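Local coordinates for alkylhydroperoxidase AhpD core: uncharacterized peroxidase-related protein (Ralstonia eutropha, PDB 2PRR) that is uncharacterised but, as an AhpD-like member of the carboxymuconolactone decarboxylase family, probably acts as a peroxidase-related oxidoreductase, at residues D22-R27 against H47-F52; R53-Y58 against G170-M175; L132-A137 against A164-F169; A96-Y101 against L106-V111. All coordinates share one frame; numbering follows the deposited sequence.

Contact 1. Residues D22-R27 against H47-F52; sequences DDIRQR and HRPDEF
The F52 ring carries the contact: one of its faces receives the CG2 methyl of I24, while R27 comes to the CE1-CZ side at a slant. The CG2 of I24 stands 3.9 Å from the centroid of the F52 ring and 21° off its normal, a CH-pi contact displaced toward the rim of the ring. From the same isoleucine, CG1 comes within 3.7 Å of F52 CD1. The same branch runs on past the ring: its end, I24 CD1, meets the pyrrolidine of P49 at its CB, 3.5 Å away. This fork depends on chi1 of -68°, which sets CG1 opposite the carbonyl carbon, beside the backbone N, and leaves CG2 to face the phenylalanine. R27 contributes aliphatic surface, with CD 3.8 Å from F52 CE1. Its chain bends at chi3 and slides past the ring in the opposite direction, leaving the guanidinium plane 74° from that of the ring; R27 NH1 goes on to a salt bridge with D60. P49 opens its helix directly after R48, the N-cap residue, whose carbonyl O accepts from both E51 N and F52 N. The contact thus joins the start of helix 22-35 to the start of helix 49-63. F42 of helix 40-45 closes in on R27 and F52, F56 meets the F52 ring, and R48 bridges to D161 and E157 of the second subunit.

Contact 2. Residues R53-Y58 against G170-M175; sequences RAFFAY and GLSNRM
F55 and the pair L171 and S172 join helix 49-63 to the long helix 156-179 inside the all-helical AhpD-like fold, where S172 also packs on C90 of the CxxC sequence C87-C90, as in AhpD-like members of the family. The apolar part is an edge contact: L171 CD2 lies near the plane of the F55 ring, 3.7 Å from CE2, with the two side chains sliding past each other in opposite directions. F55 is swung to this position by its chi1 of -176°, with CG opposite the backbone N. The polar part is also at the ring edge, where S172 OG is 3.4 Å from F55 CZ; this is a close approach of a hydroxyl to an aromatic C-H. A bound diethylene glycol lies about 3 Å from the S172 side chain, consistent with a small polar molecule being able to reach this buried spot. Among the rings, F55 meets F168 and also sets its CD1 above the centre of the F56 ring. Within the second helix, G170 O takes R174 N and R174 NH1 from opposite faces of its carbonyl plane, the NH1 bond measuring 2.8 Å at 150°, its donor 43° out of that plane.

Contact 3. Residues L132-A137 against A164-F169; sequences LKVCKA and AITAFF
T166 pushes its CG2 methyl between V134 and C135, and this single group makes the tight part of the contact. The methyl lies 3.5 Å from C135 N and 3.6 Å from C135 CB, against the backbone of the other helix as much as against its side chains. V134 comes in from the neighbouring position, its CG1 3.8 Å from T166 CG2. The CA atoms of C135 and T166 are 6.0 Å apart, a close approach in keeping with the modest size of these two residues where the helices meet. The threonine is divided by its chi1 of -56°: CG2, opposite the backbone N, goes across to helix 122-137, whereas OG1 turns back and is hydrogen-bonded to I162 O one turn earlier. Its hydroxyl is thereby satisfied within its own helix, and the interface stays apolar. The far side of helix 122-137 is more solvent-exposed and carries charge. The CB atoms of K133 and K136 point away from T166; K133 NZ forms a salt bridge with D145, and K136, the exposed one, reaches N85. On the other helix, T166 and I165 also lie on I77 of helix 71-84, while F168 packs on H59 and L62 of helix 49-63. T178 of the second subunit touches V134, and R174 of that subunit binds C135 O, placing the contact between the helical core and a subunit interface.

Contact 4. Residues A96-Y101 against L106-V111; sequences AILRIY and LVADQV
Helices 88-102 and 107-114 are consecutive helices joined by a short connection in the all-helical AhpD-like fold, their segment axes 9.0 Å apart at closest approach and their N-to-C directions 134° apart, about midway between perpendicular and antiparallel. A108 sits at the middle, its CA 6.1 Å from that of R99. L98 lays CD2 against A108 CB at 3.7 Å, and its CG meets V107 CG1 with the two side chains crossing at about a right angle. On the other flank of A108, the aliphatic R99 CG touches A108 CB, also at 3.7 Å. Here the arginine chain, bent at chi3, carries its guanidinium to the polar rim, where a triethylene glycol, probably from the crystallisation liquor, hydrogen-bonds D109 OD1. Stronger partners hold both charged ends: M190 O accepts from R99 NH2, and R192 NH1 bridges to D109 OD2. The direct link is weak: R99 NH1 to D109 OD1 spans 3.4 Å, bent to 124°, with the guanidinium and carboxylate planes 66° apart.

Overall arrangement
Along the chain contact 1 comes first; contact 2 then closes a long loop, from helix 49-63 to helix 156-179, with contact 4 and, after it, contact 3 nested inside. Contacts 1 and 2 share helix 49-63 and contacts 2 and 3 share helix 156-179, each pair with centres about 13 Å apart. They form a connected row: R53 bridges to D23 between the first pair, and F55 packs on F168 between the second. Contact 4 is separate, its centre about 29 Å from that of contact 1 and on the opposite side of the chain's centre. The row of three also touches the second subunit, whereas contact 4 meets the third, so the helical core is tied to different neighbours of the six-chain assembly.

Contact 1. Residues D22-R27 against H47-F52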
loop_
_atom_site.group_PDB
_atom_site.type_symbol
_atom_site.label_atom_id
_atom_site.label_comp_id
_atom_site.label_asym_id
_atom_site.label_seq_id
_atom_site.Cartn_x
_atom_site.Cartn_y
_atom_site.Cartn_z
ATOM N N ASP D 22 29.665 -29.512 -20.226
ATOM C CA ASP D 22 29.520 -29.380 -21.680
ATOM C C ASP D 22 28.098 -29.066 -22.149
ATOM O O ASP D 22 27.928 -28.395 -23.174
ATOM C CB ASP D 22 30.033 -30.655 -22.385
ATOM C CG ASP D 22 31.481 -30.997 -22.013
ATOM O OD1 ASP D 22 32.283 -30.053 -21.780
ATOM O OD2 ASP D 22 31.807 -32.209 -21.955
ATOM N N ASP D 23 27.093 -29.577 -21.426
ATOM C CA ASP D 23 25.674 -29.317 -21.768
ATOM C C ASP D 23 25.335 -27.824 -21.637
ATOM O O ASP D 23 24.698 -27.244 -22.522
ATOM C CB ASP D 23 24.685 -30.201 -20.968
ATOM C CG ASP D 23 24.805 -30.050 -19.444
ATOM O OD1 ASP D 23 25.890 -29.716 -18.938
ATOM O OD2 ASP D 23 23.797 -30.310 -18.743
ATOM N N ILE D 24 25.802 -27.233 -20.535
ATOM C CA ILE D 24 25.670 -25.809 -20.241
ATOM C C ILE D 24 26.507 -25.023 -21.245
ATOM O O ILE D 24 26.002 -24.083 -21.858
ATOM C CB ILE D 24 26.147 -25.491 -18.798
ATOM C CG1 ILE D 24 25.173 -26.123 -17.792
ATOM C CG2 ILE D 24 26.308 -23.980 -18.598
ATOM C CD1 ILE D 24 25.589 -25.970 -16.364
ATOM N N ARG D 25 27.776 -25.402 -21.419
ATOM C CA ARG D 25 28.626 -24.736 -22.410
ATOM C C ARG D 25 27.981 -24.713 -23.801
ATOM O O ARG D 25 28.089 -23.713 -24.517
ATOM C CB ARG D 25 29.981 -25.416 -22.537
ATOM C CG ARG D 25 30.915 -25.310 -21.341
ATOM C CD ARG D 25 32.351 -25.794 -21.670
ATOM N NE ARG D 25 32.973 -24.966 -22.721
ATOM C CZ ARG D 25 32.943 -25.200 -24.042
ATOM N NH1 ARG D 25 32.345 -26.276 -24.567
ATOM N NH2 ARG D 25 33.528 -24.331 -24.862
ATOM N N GLN D 26 27.314 -25.807 -24.178
ATOM C CA GLN D 26 26.680 -25.920 -25.505
ATOM C C GLN D 26 25.442 -25.012 -25.635
ATOM O O GLN D 26 25.184 -24.454 -26.703
ATOM C CB GLN D 26 26.347 -27.400 -25.833
ATOM C CG GLN D 26 25.689 -27.650 -27.210
ATOM N N ARG D 27 24.677 -24.862 -24.558
ATOM C CA ARG D 27 23.509 -23.982 -24.585
ATOM C C ARG D 27 23.977 -22.532 -24.731
ATOM O O ARG D 27 23.391 -21.761 -25.499
ATOM C CB ARG D 27 22.666 -24.147 -23.330
ATOM C CG ARG D 27 21.458 -23.224 -23.287
ATOM C CD ARG D 27 20.803 -23.268 -21.936
ATOM N NE ARG D 27 19.943 -24.426 -21.763
ATOM C CZ ARG D 27 18.673 -24.484 -22.155
ATOM N NH1 ARG D 27 18.097 -23.468 -22.801
ATOM N NH2 ARG D 27 17.976 -25.583 -21.903
ATOM N N HIS D 47 26.770 -20.066 -12.283
ATOM C CA HIS D 47 27.368 -20.193 -10.947
ATOM C C HIS D 47 26.728 -21.361 -10.170
ATOM O O HIS D 47 27.371 -21.970 -9.330
ATOM C CB HIS D 47 27.173 -18.866 -10.170
ATOM C CG HIS D 47 27.620 -18.907 -8.737
ATOM N ND1 HIS D 47 28.948 -18.967 -8.366
ATOM C CD2 HIS D 47 26.910 -18.852 -7.583
ATOM C CE1 HIS D 47 29.035 -18.982 -7.047
ATOM N NE2 HIS D 47 27.813 -18.906 -6.545
ATOM N N ARG D 48 25.451 -21.643 -10.426
ATOM C CA ARG D 48 24.758 -22.778 -9.822
ATOM C C ARG D 48 24.176 -23.645 -10.950
ATOM O O ARG D 48 22.975 -23.551 -11.210
ATOM C CB ARG D 48 23.638 -22.297 -8.907
ATOM C CG ARG D 48 24.094 -21.459 -7.708
ATOM C CD ARG D 48 25.002 -22.224 -6.769
ATOM N NE ARG D 48 25.117 -21.554 -5.484
ATOM C CZ ARG D 48 24.212 -21.658 -4.505
ATOM N NH1 ARG D 48 23.119 -22.381 -4.683
ATOM N NH2 ARG D 48 24.392 -21.033 -3.336
ATOM N N PRO D 49 25.017 -24.497 -11.618
ATOM C CA PRO D 49 24.659 -25.356 -12.793
ATOM C C PRO D 49 23.330 -26.125 -12.734
ATOM O O PRO D 49 22.600 -26.170 -13.714
ATOM C CB PRO D 49 25.841 -26.318 -12.880
ATOM C CG PRO D 49 26.971 -25.538 -12.420
ATOM C CD PRO D 49 26.434 -24.701 -11.261
ATOM N N ASP D 50 23.018 -26.736 -11.606
ATOM C CA ASP D 50 21.745 -27.433 -11.470
ATOM C C ASP D 50 20.532 -26.521 -11.554
ATOM O O ASP D 50 19.483 -26.939 -12.032
ATOM C CB ASP D 50 21.693 -28.232 -10.158
ATOM C CG ASP D 50 22.575 -29.490 -10.196
ATOM O OD1 ASP D 50 22.976 -29.933 -11.307
ATOM O OD2 ASP D 50 22.846 -30.038 -9.101
ATOM N N GLU D 51 20.671 -25.284 -11.096
ATOM C CA GLU D 51 19.567 -24.313 -11.134
ATOM C C GLU D 51 19.488 -23.765 -12.564
ATOM O O GLU D 51 18.423 -23.565 -13.132
ATOM C CB GLU D 51 19.806 -23.230 -10.088
ATOM C CG GLU D 51 20.075 -23.817 -8.719
ATOM C CD GLU D 51 20.385 -22.789 -7.660
ATOM O OE1 GLU D 51 19.928 -21.635 -7.787
ATOM O OE2 GLU D 51 21.102 -23.150 -6.698
ATOM N N PHE D 52 20.642 -23.533 -13.146
ATOM C CA PHE D 52 20.744 -23.151 -14.545
ATOM C C PHE D 52 19.962 -24.136 -15.427
ATOM O O PHE D 52 19.161 -23.732 -16.266
ATOM C CB PHE D 52 22.233 -23.174 -14.936
ATOM C CG PHE D 52 22.500 -22.873 -16.364
ATOM C CD1 PHE D 52 22.335 -23.848 -17.333
ATOM C CD2 PHE D 52 22.971 -21.639 -16.743
ATOM C CE1 PHE D 52 22.586 -23.586 -18.637
ATOM C CE2 PHE D 52 23.228 -21.380 -18.065
ATOM C CZ PHE D 52 23.033 -22.367 -19.015
#

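Contact 2. Residues R53-Y58 against G170-M175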
loop_
_atom_site.group_PDB
_atom_site.type_symbol
_atom_site.label_atom_id
_atom_site.label_comp_id
_atom_site.label_asym_id
_atom_site.label_seq_id
_atom_site.Cartn_x
_atom_site.Cartn_y
_atom_site.Cartn_z
ATOM N N ARG D 53 20.190 -25.430 -15.240
ATOM C CA ARG D 53 19.518 -26.423 -16.088
ATOM C C ARG D 53 18.011 -26.391 -15.886
ATOM O O ARG D 53 17.236 -26.460 -16.849
ATOM C CB ARG D 53 20.066 -27.840 -15.845
ATOM C CG ARG D 53 21.523 -28.038 -16.280
ATOM C CD ARG D 53 22.002 -29.469 -16.080
ATOM N NE ARG D 53 23.462 -29.613 -16.250
ATOM C CZ ARG D 53 24.346 -29.747 -15.258
ATOM N NH1 ARG D 53 23.979 -29.724 -13.973
ATOM N NH2 ARG D 53 25.629 -29.872 -15.560
ATOM N N ALA D 54 17.597 -26.279 -14.629
ATOM C CA ALA D 54 16.180 -26.273 -14.297
ATOM C C ALA D 54 15.481 -24.974 -14.741
ATOM O O ALA D 54 14.292 -24.978 -15.090
ATOM C CB ALA D 54 16.001 -26.510 -12.796
ATOM N N PHE D 55 16.213 -23.868 -14.710
ATOM C CA PHE D 55 15.687 -22.566 -15.122
ATOM C C PHE D 55 15.412 -22.586 -16.615
ATOM O O PHE D 55 14.293 -22.321 -17.059
ATOM C CB PHE D 55 16.722 -21.467 -14.789
ATOM C CG PHE D 55 16.263 -20.048 -15.070
ATOM C CD1 PHE D 55 16.451 -19.470 -16.312
ATOM C CD2 PHE D 55 15.677 -19.283 -14.065
ATOM C CE1 PHE D 55 16.045 -18.186 -16.561
ATOM C CE2 PHE D 55 15.277 -17.997 -14.302
ATOM C CZ PHE D 55 15.458 -17.441 -15.544
ATOM N N PHE D 56 16.432 -22.901 -17.396
ATOM C CA PHE D 56 16.256 -22.862 -18.839
ATOM C C PHE D 56 15.289 -23.888 -19.367
ATOM O O PHE D 56 14.570 -23.628 -20.308
ATOM C CB PHE D 56 17.593 -22.827 -19.562
ATOM C CG PHE D 56 18.294 -21.528 -19.381
ATOM C CD1 PHE D 56 17.873 -20.410 -20.083
ATOM C CD2 PHE D 56 19.307 -21.386 -18.458
ATOM C CE1 PHE D 56 18.471 -19.204 -19.877
ATOM C CE2 PHE D 56 19.913 -20.177 -18.262
ATOM C CZ PHE D 56 19.497 -19.089 -18.971
ATOM N N ALA D 57 15.216 -25.033 -18.725
ATOM C CA ALA D 57 14.230 -26.020 -19.114
ATOM C C ALA D 57 12.823 -25.507 -18.857
ATOM O O ALA D 57 11.915 -25.749 -19.651
ATOM C CB ALA D 57 14.469 -27.312 -18.375
ATOM N N TYR D 58 12.625 -24.796 -17.741
ATOM C CA TYR D 58 11.314 -24.251 -17.441
ATOM C C TYR D 58 11.056 -23.131 -18.424
ATOM O O TYR D 58 9.965 -23.022 -18.966
ATOM C CB TYR D 58 11.233 -23.705 -16.005
ATOM C CG TYR D 58 9.878 -23.891 -15.359
ATOM C CD1 TYR D 58 8.704 -23.650 -16.058
ATOM C CD2 TYR D 58 9.771 -24.284 -14.035
ATOM C CE1 TYR D 58 7.466 -23.835 -15.465
ATOM C CE2 TYR D 58 8.505 -24.467 -13.425
ATOM C CZ TYR D 58 7.366 -24.222 -14.142
ATOM O OH TYR D 58 6.108 -24.379 -13.562
ATOM N N GLY D 170 8.511 -14.127 -12.450
ATOM C CA GLY D 170 8.496 -13.592 -11.065
ATOM C C GLY D 170 9.680 -14.253 -10.355
ATOM O O GLY D 170 10.319 -13.639 -9.500
ATOM N N LEU D 171 9.987 -15.509 -10.719
ATOM C CA LEU D 171 11.159 -16.216 -10.183
ATOM C C LEU D 171 12.422 -15.540 -10.737
ATOM O O LEU D 171 13.310 -15.101 -9.992
ATOM C CB LEU D 171 11.118 -17.713 -10.587
ATOM C CG LEU D 171 12.273 -18.682 -10.269
ATOM C CD1 LEU D 171 11.851 -20.094 -10.609
ATOM C CD2 LEU D 171 13.554 -18.345 -11.016
ATOM N N SER D 172 12.477 -15.474 -12.062
ATOM C CA SER D 172 13.568 -14.836 -12.773
ATOM C C SER D 172 13.860 -13.412 -12.255
ATOM O O SER D 172 15.006 -13.049 -12.008
ATOM C CB SER D 172 13.195 -14.789 -14.236
ATOM O OG SER D 172 14.239 -14.262 -15.002
ATOM N N ASN D 173 12.818 -12.601 -12.111
ATOM C CA ASN D 173 12.961 -11.248 -11.587
ATOM C C ASN D 173 13.668 -11.223 -10.271
ATOM O O ASN D 173 14.628 -10.469 -10.099
ATOM C CB ASN D 173 11.614 -10.595 -11.337
ATOM C CG ASN D 173 10.892 -10.198 -12.582
ATOM O OD1 ASN D 173 9.776 -9.729 -12.446
ATOM N ND2 ASN D 173 11.474 -10.436 -13.817
ATOM N N ARG D 174 13.157 -12.037 -9.345
ATOM C CA ARG D 174 13.690 -12.147 -7.994
ATOM C C ARG D 174 15.149 -12.585 -7.908
ATOM O O ARG D 174 15.882 -12.108 -7.070
ATOM C CB ARG D 174 12.772 -13.029 -7.152
ATOM C CG ARG D 174 11.502 -12.266 -6.765
ATOM C CD ARG D 174 10.497 -13.091 -5.979
ATOM N NE ARG D 174 9.293 -12.299 -5.698
ATOM C CZ ARG D 174 8.367 -11.989 -6.600
ATOM N NH1 ARG D 174 8.446 -12.409 -7.867
ATOM N NH2 ARG D 174 7.344 -11.245 -6.256
HETATM N N MSE D 175 15.567 -13.482 -8.783
HETATM C CA MSE D 175 16.948 -13.883 -8.851
HETATM C C MSE D 175 17.803 -12.742 -9.405
HETATM O O MSE D 175 18.866 -12.423 -8.858
HETATM C CB MSE D 175 17.105 -15.120 -9.757
HETATM C CG MSE D 175 16.576 -16.394 -9.152
HETATM SE SE MSE D 175 17.455 -16.889 -7.529
HETATM C CE MSE D 175 19.226 -16.834 -8.012
#

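Contact 3. Residues L132-A137 against A164-F169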
loop_
_atom_site.group_PDB
_atom_site.type_symbol
_atom_site.label_atom_id
_atom_site.label_comp_id
_atom_site.label_asym_id
_atom_site.label_seq_id
_atom_site.Cartn_x
_atom_site.Cartn_y
_atom_site.Cartn_z
ATOM N N LEU D 132 -1.042 -9.096 -14.521
ATOM C CA LEU D 132 -0.745 -8.237 -13.373
ATOM C C LEU D 132 -1.393 -8.704 -12.098
ATOM O O LEU D 132 -0.777 -8.577 -11.043
ATOM C CB LEU D 132 -1.052 -6.762 -13.652
ATOM C CG LEU D 132 0.129 -5.918 -14.195
ATOM C CD1 LEU D 132 1.267 -5.880 -13.192
ATOM C CD2 LEU D 132 0.679 -6.384 -15.542
ATOM N N LYS D 133 -2.591 -9.287 -12.197
ATOM C CA LYS D 133 -3.299 -9.847 -11.032
ATOM C C LYS D 133 -2.592 -11.096 -10.471
ATOM O O LYS D 133 -2.476 -11.283 -9.251
ATOM C CB LYS D 133 -4.746 -10.206 -11.384
ATOM C CG LYS D 133 -5.573 -10.475 -10.124
ATOM C CD LYS D 133 -7.029 -10.782 -10.386
ATOM C CE LYS D 133 -7.817 -10.637 -9.031
ATOM N NZ LYS D 133 -9.262 -11.060 -9.082
ATOM N N VAL D 134 -2.148 -11.968 -11.375
ATOM C CA VAL D 134 -1.402 -13.133 -10.996
ATOM C C VAL D 134 -0.096 -12.660 -10.354
ATOM O O VAL D 134 0.333 -13.179 -9.328
ATOM C CB VAL D 134 -1.029 -13.994 -12.241
ATOM C CG1 VAL D 134 -0.085 -15.105 -11.858
ATOM C CG2 VAL D 134 -2.263 -14.545 -12.929
ATOM N N CYS D 135 0.539 -11.685 -10.999
ATOM C CA CYS D 135 1.798 -11.135 -10.547
ATOM C C CYS D 135 1.707 -10.578 -9.135
ATOM O O CYS D 135 2.493 -10.962 -8.314
ATOM C CB CYS D 135 2.270 -10.046 -11.504
ATOM S SG CYS D 135 3.871 -9.350 -11.113
ATOM N N LYS D 136 0.714 -9.742 -8.836
ATOM C CA LYS D 136 0.616 -9.100 -7.497
ATOM C C LYS D 136 -0.527 -9.511 -6.556
ATOM O O LYS D 136 -0.520 -9.127 -5.384
ATOM C CB LYS D 136 0.485 -7.587 -7.667
ATOM C CG LYS D 136 1.629 -6.897 -8.391
ATOM C CD LYS D 136 2.966 -6.895 -7.633
ATOM C CE LYS D 136 4.052 -6.265 -8.568
ATOM N NZ LYS D 136 5.472 -6.188 -8.048
ATOM N N ALA D 137 -1.530 -10.223 -7.036
ATOM C CA ALA D 137 -2.605 -10.659 -6.160
ATOM C C ALA D 137 -3.233 -11.945 -6.656
ATOM O O ALA D 137 -4.449 -12.034 -6.837
ATOM C CB ALA D 137 -3.643 -9.554 -6.021
ATOM N N ALA D 164 1.436 -18.899 -16.099
ATOM C CA ALA D 164 2.698 -19.602 -15.993
ATOM C C ALA D 164 3.895 -18.681 -16.266
ATOM O O ALA D 164 4.866 -18.664 -15.515
ATOM C CB ALA D 164 2.711 -20.811 -16.946
ATOM N N ILE D 165 3.820 -17.939 -17.364
ATOM C CA ILE D 165 4.856 -16.967 -17.763
ATOM C C ILE D 165 5.021 -15.937 -16.631
ATOM O O ILE D 165 6.113 -15.649 -16.182
ATOM C CB ILE D 165 4.423 -16.293 -19.054
ATOM C CG1 ILE D 165 4.629 -17.268 -20.238
ATOM C CG2 ILE D 165 5.170 -15.020 -19.262
ATOM C CD1 ILE D 165 4.063 -16.783 -21.500
ATOM N N THR D 166 3.916 -15.386 -16.166
ATOM C CA THR D 166 3.994 -14.460 -15.033
ATOM C C THR D 166 4.788 -15.168 -13.913
ATOM O O THR D 166 5.800 -14.656 -13.456
ATOM C CB THR D 166 2.596 -14.054 -14.562
ATOM O OG1 THR D 166 1.856 -13.490 -15.652
ATOM C CG2 THR D 166 2.665 -13.057 -13.384
ATOM N N ALA D 167 4.368 -16.380 -13.549
ATOM C CA ALA D 167 4.972 -17.126 -12.443
ATOM C C ALA D 167 6.461 -17.359 -12.582
ATOM O O ALA D 167 7.213 -17.111 -11.657
ATOM C CB ALA D 167 4.242 -18.436 -12.221
ATOM N N PHE D 168 6.895 -17.813 -13.743
ATOM C CA PHE D 168 8.289 -18.088 -13.946
ATOM C C PHE D 168 9.175 -16.838 -14.010
ATOM O O PHE D 168 10.293 -16.849 -13.500
ATOM C CB PHE D 168 8.483 -18.928 -15.208
ATOM C CG PHE D 168 9.913 -19.085 -15.572
ATOM C CD1 PHE D 168 10.722 -19.946 -14.853
ATOM C CD2 PHE D 168 10.468 -18.329 -16.597
ATOM C CE1 PHE D 168 12.062 -20.083 -15.168
ATOM C CE2 PHE D 168 11.809 -18.474 -16.936
ATOM C CZ PHE D 168 12.598 -19.357 -16.218
ATOM N N PHE D 169 8.736 -15.786 -14.656
ATOM C CA PHE D 169 9.483 -14.558 -14.654
ATOM C C PHE D 169 9.407 -13.764 -13.303
ATOM O O PHE D 169 10.158 -12.920 -13.068
ATOM C CB PHE D 169 9.162 -13.720 -15.876
ATOM C CG PHE D 169 9.710 -14.315 -17.192
ATOM C CD1 PHE D 169 10.964 -14.021 -17.633
ATOM C CD2 PHE D 169 8.961 -15.169 -17.938
ATOM C CE1 PHE D 169 11.465 -14.588 -18.828
ATOM C CE2 PHE D 169 9.505 -15.721 -19.181
ATOM C CZ PHE D 169 10.725 -15.407 -19.553
#

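Contact 4. Residues A96-Y101 against L106-V111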
loop_
_atom_site.group_PDB
_atom_site.type_symbol
_atom_site.label_atom_id
_atom_site.label_comp_id
_atom_site.label_asym_id
_atom_site.label_seq_id
_atom_site.Cartn_x
_atom_site.Cartn_y
_atom_site.Cartn_z
ATOM N N ALA D 96 13.727 -5.602 -25.539
ATOM C CA ALA D 96 14.455 -5.741 -26.802
ATOM C C ALA D 96 13.829 -6.820 -27.652
ATOM O O ALA D 96 13.538 -6.612 -28.808
ATOM C CB ALA D 96 15.909 -6.065 -26.538
ATOM N N ILE D 97 13.562 -7.950 -27.031
ATOM C CA ILE D 97 12.989 -9.114 -27.687
ATOM C C ILE D 97 11.546 -8.839 -28.103
ATOM O O ILE D 97 11.128 -9.266 -29.160
ATOM C CB ILE D 97 13.079 -10.335 -26.769
ATOM C CG1 ILE D 97 14.547 -10.605 -26.382
ATOM C CG2 ILE D 97 12.496 -11.561 -27.459
ATOM C CD1 ILE D 97 14.717 -11.459 -25.149
ATOM N N LEU D 98 10.787 -8.135 -27.258
ATOM C CA LEU D 98 9.419 -7.727 -27.586
ATOM C C LEU D 98 9.384 -6.822 -28.826
ATOM O O LEU D 98 8.530 -6.993 -29.700
ATOM C CB LEU D 98 8.797 -6.994 -26.392
ATOM C CG LEU D 98 7.478 -6.267 -26.603
ATOM C CD1 LEU D 98 6.455 -7.134 -27.232
ATOM C CD2 LEU D 98 7.005 -5.715 -25.254
ATOM N N ARG D 99 10.296 -5.854 -28.889
ATOM C CA ARG D 99 10.389 -4.940 -30.034
ATOM C C ARG D 99 10.722 -5.679 -31.314
ATOM O O ARG D 99 10.159 -5.402 -32.347
ATOM C CB ARG D 99 11.434 -3.847 -29.802
ATOM C CG ARG D 99 10.996 -2.784 -28.769
ATOM C CD ARG D 99 11.966 -1.645 -28.765
ATOM N NE ARG D 99 13.313 -2.028 -28.346
ATOM C CZ ARG D 99 13.736 -1.980 -27.090
ATOM N NH1 ARG D 99 12.929 -1.573 -26.112
ATOM N NH2 ARG D 99 14.967 -2.337 -26.800
ATOM N N ILE D 100 11.647 -6.610 -31.223
ATOM C CA ILE D 100 12.043 -7.435 -32.362
ATOM C C ILE D 100 10.885 -8.298 -32.868
ATOM O O ILE D 100 10.631 -8.337 -34.069
ATOM C CB ILE D 100 13.195 -8.383 -31.964
ATOM C CG1 ILE D 100 14.481 -7.612 -31.654
ATOM C CG2 ILE D 100 13.473 -9.417 -33.063
ATOM C CD1 ILE D 100 15.200 -7.086 -32.866
ATOM N N TYR D 101 10.199 -8.997 -31.961
ATOM C CA TYR D 101 9.094 -9.885 -32.348
ATOM C C TYR D 101 7.892 -9.161 -32.923
ATOM O O TYR D 101 7.308 -9.614 -33.911
ATOM C CB TYR D 101 8.607 -10.793 -31.188
ATOM C CG TYR D 101 9.549 -11.919 -30.768
ATOM C CD1 TYR D 101 10.523 -12.421 -31.625
ATOM C CD2 TYR D 101 9.388 -12.560 -29.548
ATOM C CE1 TYR D 101 11.359 -13.442 -31.243
ATOM C CE2 TYR D 101 10.223 -13.596 -29.170
ATOM C CZ TYR D 101 11.204 -14.026 -30.032
ATOM O OH TYR D 101 12.043 -15.061 -29.691
ATOM N N LEU D 106 8.359 1.132 -30.310
ATOM C CA LEU D 106 7.804 1.912 -29.219
ATOM C C LEU D 106 7.076 1.120 -28.160
ATOM O O LEU D 106 7.014 1.570 -27.009
ATOM C CB LEU D 106 6.809 2.932 -29.770
ATOM C CG LEU D 106 7.153 3.774 -31.011
ATOM C CD1 LEU D 106 6.087 4.849 -31.102
ATOM C CD2 LEU D 106 8.573 4.409 -31.021
ATOM N N VAL D 107 6.542 -0.041 -28.542
ATOM C CA VAL D 107 5.646 -0.848 -27.693
ATOM C C VAL D 107 6.224 -1.332 -26.355
ATOM O O VAL D 107 5.532 -1.327 -25.351
ATOM C CB VAL D 107 5.061 -2.055 -28.519
ATOM C CG1 VAL D 107 6.116 -3.161 -28.731
ATOM C CG2 VAL D 107 3.828 -2.620 -27.857
ATOM N N ALA D 108 7.487 -1.734 -26.337
ATOM C CA ALA D 108 8.102 -2.227 -25.115
ATOM C C ALA D 108 8.270 -1.143 -24.076
ATOM O O ALA D 108 8.100 -1.393 -22.888
ATOM C CB ALA D 108 9.431 -2.874 -25.408
ATOM N N ASP D 109 8.603 0.061 -24.497
ATOM C CA ASP D 109 8.742 1.162 -23.518
ATOM C C ASP D 109 7.387 1.543 -22.901
ATOM O O ASP D 109 7.324 1.908 -21.734
ATOM C CB ASP D 109 9.411 2.404 -24.128
ATOM C CG ASP D 109 10.737 2.089 -24.827
ATOM O OD1 ASP D 109 10.873 1.004 -25.453
ATOM O OD2 ASP D 109 11.626 2.959 -24.785
ATOM N N GLN D 110 6.324 1.459 -23.696
ATOM C CA GLN D 110 4.958 1.776 -23.264
ATOM C C GLN D 110 4.434 0.781 -22.237
ATOM O O GLN D 110 3.753 1.111 -21.246
ATOM C CB GLN D 110 4.024 1.743 -24.478
ATOM C CG GLN D 110 4.315 2.805 -25.547
ATOM C CD GLN D 110 3.629 2.537 -26.881
ATOM O OE1 GLN D 110 2.876 1.577 -27.022
ATOM N NE2 GLN D 110 3.905 3.390 -27.876
ATOM N N VAL D 111 4.734 -0.465 -22.531
ATOM C CA VAL D 111 4.371 -1.576 -21.692
ATOM C C VAL D 111 5.154 -1.543 -20.375
ATOM O O VAL D 111 4.622 -1.904 -19.338
ATOM C CB VAL D 111 4.541 -2.907 -22.500
ATOM C CG1 VAL D 111 4.555 -4.120 -21.612
ATOM C CG2 VAL D 111 3.402 -3.038 -23.563
#